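Local coordinates for protein dienelactone hydrolase (Anabaena variabilis, PDB 2O2G) that probably hydrolyses ester or lactone bonds as an alpha/beta-hydrolase of the dienelactone hydrolase family, at residues A206-A209 and V210-A214; V174-M177 and N178-A181; G146-P149 and D150-P153; Y55-E58 and V59-A63. All coordinates share one frame; numbering follows the deposited sequence.

Interaction 1 (A206-A209 and V210-A214); sequences ALTA and VAQLA
Thr208 and Gln212, one helical turn apart, meet methyl to amide: CG2 of Thr208 lies 3.9 Å from CD of Gln212, the two side chains running at an angle to each other. The methyl is the branch anti to the backbone N, which sends it forward along the helix. The hydroxyl is left beside the N (chi1 -64°) and turned the other way, where OG1 hydrogen-bonds to the Tyr55 hydroxyl on helix 51-63. One threonine thus uses its two branches differently, the apolar one within its own helix and the polar one between helices. Beneath this pair, Gln212 N donates to Thr208 O at 2.8 Å.

A quarter turn round the helix, Leu213 leans back over Ala209. With CG beside its backbone N (chi1 -66°), both CG and CD1 come to 3.2 Å from Ala209 O, the carbonyl oxygen that also receives Leu213 N in a nearly straight bond (2.9 Å, 171°). The leucine branch thus lies against an oxygen that is already engaged in the helical bond. Val210 behaves in a similar but looser way, its CG2 reaching back to Ala206 O at 3.6 Å.

These orientations sort the surface of the helix. Val210 and Leu213 turn to Ile194 of strand 189-194, Val210 and Ala214 to Phe119 of strand 115-121, and Leu207 and Ala211 to helix 51-63. Such a division, with the small Ala211 beside the larger Leu207 at the helix-helix contact, suits the helix that follows the last strand of an alpha/beta-hydrolase sheet and packs on one of its faces.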
loop_
_atom_site.group_PDB
_atom_site.type_symbol
_atom_site.label_atom_id
_atom_site.label_comp_id
_atom_site.label_asym_id
_atom_site.label_seq_id
_atom_site.Cartn_x
_atom_site.Cartn_y
_atom_site.Cartn_z
ATOM N N ALA A 206 18.460 1.124 2.658
ATOM C CA ALA A 206 17.447 0.217 2.133
ATOM C C ALA A 206 16.087 0.871 1.969
ATOM O O ALA A 206 15.503 0.778 0.895
ATOM C CB ALA A 206 17.343 -1.077 2.990
ATOM N N LEU A 207 15.568 1.505 3.031
ATOM C CA LEU A 207 14.237 2.126 2.979
ATOM C C LEU A 207 14.187 3.250 1.975
ATOM O O LEU A 207 13.195 3.378 1.252
ATOM C CB LEU A 207 13.775 2.610 4.347
ATOM C CG LEU A 207 12.291 2.985 4.466
ATOM C CD1 LEU A 207 11.440 1.756 4.256
ATOM C CD2 LEU A 207 11.990 3.593 5.833
ATOM N N THR A 208 15.268 4.011 1.877
ATOM C CA THR A 208 15.341 5.069 0.896
ATOM C C THR A 208 15.156 4.489 -0.523
ATOM O O THR A 208 14.401 5.039 -1.315
ATOM C CB THR A 208 16.640 5.838 1.038
ATOM O OG1 THR A 208 16.627 6.480 2.322
ATOM C CG2 THR A 208 16.787 6.881 -0.064
ATOM N N ALA A 209 15.849 3.390 -0.824
ATOM C CA ALA A 209 15.717 2.720 -2.110
ATOM C C ALA A 209 14.286 2.281 -2.356
ATOM O O ALA A 209 13.783 2.378 -3.454
ATOM C CB ALA A 209 16.661 1.512 -2.191
ATOM N N VAL A 210 13.642 1.735 -1.346
ATOM C CA VAL A 210 12.251 1.361 -1.494
ATOM C C VAL A 210 11.416 2.578 -1.918
ATOM O O VAL A 210 10.605 2.493 -2.844
ATOM C CB VAL A 210 11.683 0.735 -0.211
ATOM C CG1 VAL A 210 10.167 0.579 -0.310
ATOM C CG2 VAL A 210 12.341 -0.594 0.031
ATOM N N ALA A 211 11.596 3.696 -1.234
ATOM C CA ALA A 211 10.849 4.914 -1.554
ATOM C C ALA A 211 11.159 5.449 -2.948
ATOM O O ALA A 211 10.241 5.911 -3.688
ATOM C CB ALA A 211 11.154 5.938 -0.570
ATOM N N GLN A 212 12.443 5.402 -3.305
ATOM C CA GLN A 212 12.841 5.893 -4.602
ATOM C C GLN A 212 12.175 5.023 -5.706
ATOM O O GLN A 212 11.620 5.540 -6.662
ATOM C CB GLN A 212 14.366 5.938 -4.752
ATOM C CG GLN A 212 15.146 7.012 -3.903
ATOM C CD GLN A 212 16.680 6.806 -3.955
ATOM O OE1 GLN A 212 17.177 5.677 -3.797
ATOM N NE2 GLN A 212 17.424 7.894 -4.132
ATOM N N LEU A 213 12.259 3.713 -5.573
ATOM C CA LEU A 213 11.643 2.787 -6.535
ATOM C C LEU A 213 10.144 2.939 -6.618
ATOM O O LEU A 213 9.572 2.861 -7.711
ATOM C CB LEU A 213 11.986 1.336 -6.151
ATOM C CG LEU A 213 13.479 1.008 -6.293
ATOM C CD1 LEU A 213 13.907 -0.154 -5.406
ATOM C CD2 LEU A 213 13.793 0.754 -7.750
ATOM N N ALA A 214 9.509 3.135 -5.463
ATOM C CA ALA A 214 8.076 3.330 -5.413
ATOM C C ALA A 214 7.707 4.658 -6.093
ATOM O O ALA A 214 6.795 4.693 -6.904
ATOM C CB ALA A 214 7.564 3.276 -3.942
#

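Interaction 2 (V174-M177 and N178-A181); sequences VIAM and NEDA
Asn178 reaches back one turn to Val174 and bonds twice to the same oxygen. Its backbone N donates to Val174 O at 2.9 Å, and its side-chain ND2 donates to that oxygen at 2.8 Å; the two donors come from opposite faces of the carbonyl plane. The acceptor lies close to the plane of the asparagine amide, 13° out of it. A chi1 of -84° keeps CG beside the backbone N and so carries ND2 back along the helix, where it also sits 3.2 Å from Val174 CG1. ND2 has a further acceptor in Gly147 O, in the loop after strand 139-145.

The following carbonyls have ordinary helical partners: Glu179 N for Ile175 O, Asp180 N for Ala176 O and Ala181 N for Met177 O. Around them the side chains touch without bonding. Glu179, extended beyond CG, runs beside Ile175, with OE2 3.8 Å from Ile175 CG2. Met177, present as selenomethionine, has SE 3.7 Å from Asp180 OD2, although the placing of the end of this side chain is doubtful.

Chemically, the buried amide nitrogen of Asn178 is satisfied by two main-chain oxygens, one inside helix 172-184 and one outside it, so a single side chain ties the helix to the neighbouring loop.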
loop_
_atom_site.group_PDB
_atom_site.type_symbol
_atom_site.label_atom_id
_atom_site.label_comp_id
_atom_site.label_asym_id
_atom_site.label_seq_id
_atom_site.Cartn_x
_atom_site.Cartn_y
_atom_site.Cartn_z
ATOM N N VAL A 174 10.917 -14.941 1.350
ATOM C CA VAL A 174 9.990 -14.054 0.689
ATOM C C VAL A 174 10.380 -13.805 -0.776
ATOM O O VAL A 174 9.508 -13.526 -1.582
ATOM C CB VAL A 174 9.877 -12.695 1.486
ATOM C CG1 VAL A 174 9.076 -11.684 0.754
ATOM C CG2 VAL A 174 9.246 -12.905 2.860
ATOM N N ILE A 175 11.662 -13.903 -1.114
ATOM C CA ILE A 175 12.090 -13.668 -2.506
ATOM C C ILE A 175 11.481 -14.727 -3.435
ATOM O O ILE A 175 10.816 -14.394 -4.395
ATOM C CB ILE A 175 13.630 -13.662 -2.671
ATOM C CG1 ILE A 175 14.288 -12.539 -1.857
ATOM C CG2 ILE A 175 14.020 -13.497 -4.159
ATOM C CD1 ILE A 175 15.820 -12.684 -1.744
ATOM N N ALA A 176 11.683 -15.997 -3.123
ATOM C CA ALA A 176 11.152 -17.062 -3.966
ATOM C C ALA A 176 9.632 -16.981 -4.101
ATOM O O ALA A 176 9.083 -17.273 -5.162
ATOM C CB ALA A 176 11.569 -18.414 -3.450
HETATM N N MSE A 177 8.961 -16.511 -3.051
HETATM C CA MSE A 177 7.524 -16.426 -3.056
HETATM C C MSE A 177 7.068 -15.263 -3.894
HETATM O O MSE A 177 6.029 -15.363 -4.528
HETATM C CB MSE A 177 6.978 -16.405 -1.635
HETATM C CG MSE A 177 7.150 -17.749 -0.925
HETATM SE SE MSE A 177 6.366 -19.351 -1.954
HETATM C CE MSE A 177 4.442 -19.886 -1.324
ATOM N N ASN A 178 7.851 -14.180 -3.933
ATOM C CA ASN A 178 7.549 -13.057 -4.822
ATOM C C ASN A 178 7.816 -13.475 -6.289
ATOM O O ASN A 178 7.080 -13.097 -7.193
ATOM C CB ASN A 178 8.321 -11.795 -4.442
ATOM C CG ASN A 178 7.623 -10.993 -3.348
ATOM O OD1 ASN A 178 7.018 -9.963 -3.628
ATOM N ND2 ASN A 178 7.622 -11.507 -2.136
ATOM N N GLU A 179 8.875 -14.240 -6.512
ATOM C CA GLU A 179 9.185 -14.779 -7.841
ATOM C C GLU A 179 8.018 -15.637 -8.324
ATOM O O GLU A 179 7.608 -15.528 -9.468
ATOM C CB GLU A 179 10.470 -15.598 -7.805
ATOM C CG GLU A 179 11.765 -14.773 -7.548
ATOM C CD GLU A 179 12.995 -15.674 -7.435
ATOM O OE1 GLU A 179 12.803 -16.878 -7.168
ATOM O OE2 GLU A 179 14.142 -15.191 -7.602
ATOM N N ASP A 180 7.476 -16.478 -7.445
ATOM C CA ASP A 180 6.310 -17.295 -7.773
ATOM C C ASP A 180 5.105 -16.415 -8.116
ATOM O O ASP A 180 4.443 -16.632 -9.122
ATOM C CB ASP A 180 5.922 -18.224 -6.606
ATOM C CG ASP A 180 6.901 -19.400 -6.398
ATOM O OD1 ASP A 180 7.939 -19.531 -7.110
ATOM O OD2 ASP A 180 6.602 -20.214 -5.493
ATOM N N ALA A 181 4.832 -15.413 -7.289
ATOM C CA ALA A 181 3.704 -14.491 -7.509
ATOM C C ALA A 181 3.789 -13.723 -8.835
ATOM O O ALA A 181 2.772 -13.519 -9.509
ATOM C CB ALA A 181 3.613 -13.494 -6.352
#

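Interaction 3 (G146-P149 and D150-P153); sequences GGRP and DLAP
Arg148 meets Asp150 and Leu151 from its first side-chain atom onward. CB lies 3.6 Å from Asp150 OD1 and 3.8 Å from Leu151 CD1, so it already touches both residues that flank the tip. Bends at chi2 (-65°) and chi3 (-54°) then turn the chain back on itself, and CD passes 3.8 Å from Asp150 OD1. At NE the contact becomes polar: the N-H donates to Asp150 OD1 at 3.1 Å, using the oxygen's syn lone pair.

The backbone here belongs to the loop between strands 139-145 and 163-168 of the alpha/beta-hydrolase sheet, a connection that contains no long helix. Leu151 N bonds to Arg148 O and Ala152 N to Pro149 O, two successive i to i+3 bonds of a short 3-10-like turn, consistent with Asp150 being brought back towards the arginine.

Beyond NE, the guanidinium centred on CZ lies nearly coplanar with the carboxylate, the planes 8° apart, as suits two side-by-side bonds. NH2 closes the side-on salt bridge on Asp150 OD2 at 2.8 Å, although the position of that oxygen is less certain. Leu151 lies over one face of the guanidinium, its CD1 3.9 Å above the centre, while its CD2 approaches NH2 to 3.7 Å.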
loop_
_atom_site.group_PDB
_atom_site.type_symbol
_atom_site.label_atom_id
_atom_site.label_comp_id
_atom_site.label_asym_id
_atom_site.label_seq_id
_atom_site.Cartn_x
_atom_site.Cartn_y
_atom_site.Cartn_z
ATOM N N GLY A 146 8.153 -6.116 0.504
ATOM C CA GLY A 146 8.406 -7.301 1.332
ATOM C C GLY A 146 7.147 -8.061 1.698
ATOM O O GLY A 146 6.994 -8.481 2.836
ATOM N N GLY A 147 6.262 -8.275 0.734
ATOM C CA GLY A 147 5.027 -8.983 1.000
ATOM C C GLY A 147 5.047 -10.478 0.708
ATOM O O GLY A 147 6.067 -11.044 0.326
ATOM N N ARG A 148 3.903 -11.101 0.936
ATOM C CA ARG A 148 3.673 -12.526 0.589
ATOM C C ARG A 148 2.452 -12.557 -0.351
ATOM O O ARG A 148 1.389 -13.041 0.022
ATOM C CB ARG A 148 3.453 -13.423 1.822
ATOM C CG ARG A 148 4.686 -13.616 2.694
ATOM C CD ARG A 148 5.814 -14.377 1.972
ATOM N NE ARG A 148 5.340 -15.648 1.425
ATOM C CZ ARG A 148 5.131 -16.739 2.140
ATOM N NH1 ARG A 148 5.384 -16.755 3.437
ATOM N NH2 ARG A 148 4.682 -17.837 1.556
ATOM N N PRO A 149 2.613 -12.004 -1.575
ATOM C CA PRO A 149 1.576 -11.982 -2.621
ATOM C C PRO A 149 1.182 -13.386 -3.043
ATOM O O PRO A 149 0.054 -13.646 -3.408
ATOM C CB PRO A 149 2.298 -11.287 -3.783
ATOM C CG PRO A 149 3.740 -11.544 -3.535
ATOM C CD PRO A 149 3.858 -11.390 -2.069
ATOM N N ASP A 150 2.136 -14.305 -2.994
ATOM C CA ASP A 150 1.882 -15.687 -3.357
ATOM C C ASP A 150 0.755 -16.272 -2.526
ATOM O O ASP A 150 0.141 -17.263 -2.929
ATOM C CB ASP A 150 3.129 -16.521 -3.118
ATOM C CG ASP A 150 3.599 -16.410 -1.697
ATOM O OD1 ASP A 150 3.960 -15.266 -1.273
ATOM O OD2 ASP A 150 3.558 -17.451 -1.002
ATOM N N LEU A 151 0.475 -15.674 -1.368
ATOM C CA LEU A 151 -0.600 -16.161 -0.508
ATOM C C LEU A 151 -1.969 -15.551 -0.817
ATOM O O LEU A 151 -2.884 -15.661 -0.011
ATOM C CB LEU A 151 -0.219 -15.971 0.966
ATOM C CG LEU A 151 1.055 -16.699 1.435
ATOM C CD1 LEU A 151 1.264 -16.377 2.908
ATOM C CD2 LEU A 151 0.981 -18.198 1.190
ATOM N N ALA A 152 -2.118 -14.968 -2.004
ATOM C CA ALA A 152 -3.387 -14.394 -2.500
ATOM C C ALA A 152 -3.521 -14.883 -3.948
ATOM O O ALA A 152 -3.716 -14.079 -4.851
ATOM C CB ALA A 152 -3.307 -12.890 -2.478
ATOM N N PRO A 153 -3.434 -16.206 -4.165
ATOM C CA PRO A 153 -3.320 -16.707 -5.531
ATOM C C PRO A 153 -4.524 -16.538 -6.419
ATOM O O PRO A 153 -4.357 -16.495 -7.635
ATOM C CB PRO A 153 -3.034 -18.201 -5.323
ATOM C CG PRO A 153 -3.722 -18.532 -4.056
ATOM C CD PRO A 153 -3.480 -17.327 -3.195
#

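Interaction 4 (Y55-E58 and V59-A63); sequences YVAE and VLQQA
Val59 sets a methyl over the ring of Tyr55, four residues earlier. Its CG2 stands 4.1 Å from the ring centroid and 22° off the normal, a CH-pi contact shifted toward the CZ end of the ring. Both torsions serve this meeting: in Tyr55 CG is anti to the backbone N (chi1 174°), while in Val59 CG1 takes that place and leaves CG2 beside the N, turned back to the preceding turn. The same methyl lies 3.3 Å from Tyr55 O, which accepts Val59 N.

Glu58 is heavily covered by the turn that follows, mostly through its backbone and CB. Further out it runs alongside Gln61, CG to OE1 4.1 Å, with carboxylate and amide planes 83° apart, almost perpendicular. Gln61 also flanks Ala57: its NE2 is 3.9 Å from Ala57 CB, and the polar partner of that nitrogen is Thr67 OG1 on strand 66-70. On the buried side, Val56 CG1 and Leu60 CD1 lie 4.2 Å apart.

Helix 51-63 is the crossover between parallel strands 36-41 and 66-70. Val56, Ala57 and Leu60 rest on Phe40, Ala57 and Leu60 also on Thr67, while Tyr55 and Val59 turn to helix 206-221.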
loop_
_atom_site.group_PDB
_atom_site.type_symbol
_atom_site.label_atom_id
_atom_site.label_comp_id
_atom_site.label_asym_id
_atom_site.label_seq_id
_atom_site.Cartn_x
_atom_site.Cartn_y
_atom_site.Cartn_z
ATOM N N TYR A 55 7.931 7.819 6.253
ATOM C CA TYR A 55 9.123 8.170 5.472
ATOM C C TYR A 55 8.861 8.024 3.983
ATOM O O TYR A 55 9.109 8.941 3.208
ATOM C CB TYR A 55 10.342 7.298 5.876
ATOM C CG TYR A 55 11.515 7.582 4.965
ATOM C CD1 TYR A 55 12.254 8.769 5.096
ATOM C CD2 TYR A 55 11.830 6.711 3.913
ATOM C CE1 TYR A 55 13.299 9.054 4.230
ATOM C CE2 TYR A 55 12.863 6.974 3.059
ATOM C CZ TYR A 55 13.597 8.150 3.210
ATOM O OH TYR A 55 14.642 8.399 2.341
ATOM N N VAL A 56 8.372 6.854 3.552
ATOM C CA VAL A 56 8.068 6.666 2.151
ATOM C C VAL A 56 7.054 7.737 1.662
ATOM O O VAL A 56 7.222 8.292 0.598
ATOM C CB VAL A 56 7.508 5.231 1.831
ATOM C CG1 VAL A 56 7.145 5.132 0.395
ATOM C CG2 VAL A 56 8.540 4.155 2.163
ATOM N N ALA A 57 6.022 8.022 2.472
ATOM C CA ALA A 57 4.995 8.960 2.106
ATOM C C ALA A 57 5.579 10.332 1.865
ATOM O O ALA A 57 5.194 10.986 0.909
ATOM C CB ALA A 57 3.908 9.014 3.159
ATOM N N GLU A 58 6.507 10.745 2.721
ATOM C CA GLU A 58 7.160 12.047 2.589
ATOM C C GLU A 58 7.989 12.100 1.317
ATOM O O GLU A 58 8.146 13.156 0.725
ATOM C CB GLU A 58 7.990 12.333 3.853
ATOM C CG GLU A 58 7.059 12.624 5.044
ATOM C CD GLU A 58 7.630 12.373 6.467
ATOM O OE1 GLU A 58 8.718 11.750 6.615
ATOM O OE2 GLU A 58 6.935 12.778 7.450
ATOM N N VAL A 59 8.525 10.966 0.892
ATOM C CA VAL A 59 9.302 10.916 -0.362
ATOM C C VAL A 59 8.361 11.057 -1.569
ATOM O O VAL A 59 8.627 11.835 -2.474
ATOM C CB VAL A 59 10.155 9.623 -0.465
ATOM C CG1 VAL A 59 10.887 9.569 -1.784
ATOM C CG2 VAL A 59 11.148 9.574 0.664
ATOM N N LEU A 60 7.224 10.359 -1.537
ATOM C CA LEU A 60 6.217 10.453 -2.602
ATOM C C LEU A 60 5.668 11.888 -2.675
ATOM O O LEU A 60 5.554 12.480 -3.759
ATOM C CB LEU A 60 5.072 9.451 -2.367
ATOM C CG LEU A 60 5.490 7.967 -2.264
ATOM C CD1 LEU A 60 4.300 7.067 -1.936
ATOM C CD2 LEU A 60 6.145 7.488 -3.541
ATOM N N GLN A 61 5.331 12.452 -1.527
ATOM C CA GLN A 61 4.837 13.852 -1.486
ATOM C C GLN A 61 5.820 14.815 -2.153
ATOM O O GLN A 61 5.423 15.723 -2.872
ATOM C CB GLN A 61 4.612 14.286 -0.046
ATOM C CG GLN A 61 3.455 13.584 0.667
ATOM C CD GLN A 61 3.572 13.649 2.167
ATOM O OE1 GLN A 61 4.251 14.522 2.718
ATOM N NE2 GLN A 61 2.918 12.729 2.845
ATOM N N GLN A 62 7.101 14.658 -1.845
ATOM C CA GLN A 62 8.164 15.489 -2.403
ATOM C C GLN A 62 8.255 15.367 -3.932
ATOM O O GLN A 62 8.682 16.287 -4.598
ATOM C CB GLN A 62 9.512 15.124 -1.764
ATOM C CG GLN A 62 9.724 15.725 -0.343
ATOM C CD GLN A 62 10.967 15.180 0.422
ATOM O OE1 GLN A 62 11.672 14.260 -0.027
ATOM N NE2 GLN A 62 11.220 15.763 1.599
ATOM N N ALA A 63 7.871 14.214 -4.481
ATOM C CA ALA A 63 7.849 14.038 -5.911
ATOM C C ALA A 63 6.538 14.592 -6.496
ATOM O O ALA A 63 6.396 14.651 -7.707
ATOM C CB ALA A 63 8.059 12.568 -6.268
#

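The four contacts form two pairs. Interactions 1 and 4, centres about 10 Å apart, lie on neighbouring helices that meet at Ala211 CB and Val59 CB (3.8 Å) and again where Leu207 CD2 reaches Tyr55 CD2 (3.7 Å). Interactions 2 and 3, centres about 8 Å apart, lie on a helix and on the loop packed against it, with Ala181 CB 3.4 Å from Pro149 CG. Between the pairs there is no touch; interactions 3 and 4 lie on opposite sides of the chain's centre. The second pair borders the probable catalytic centre, a presumed triad of Ser122, His199 and Asp171: the side chain of Val174 touches its residues, and that of Arg148 lies near without touching.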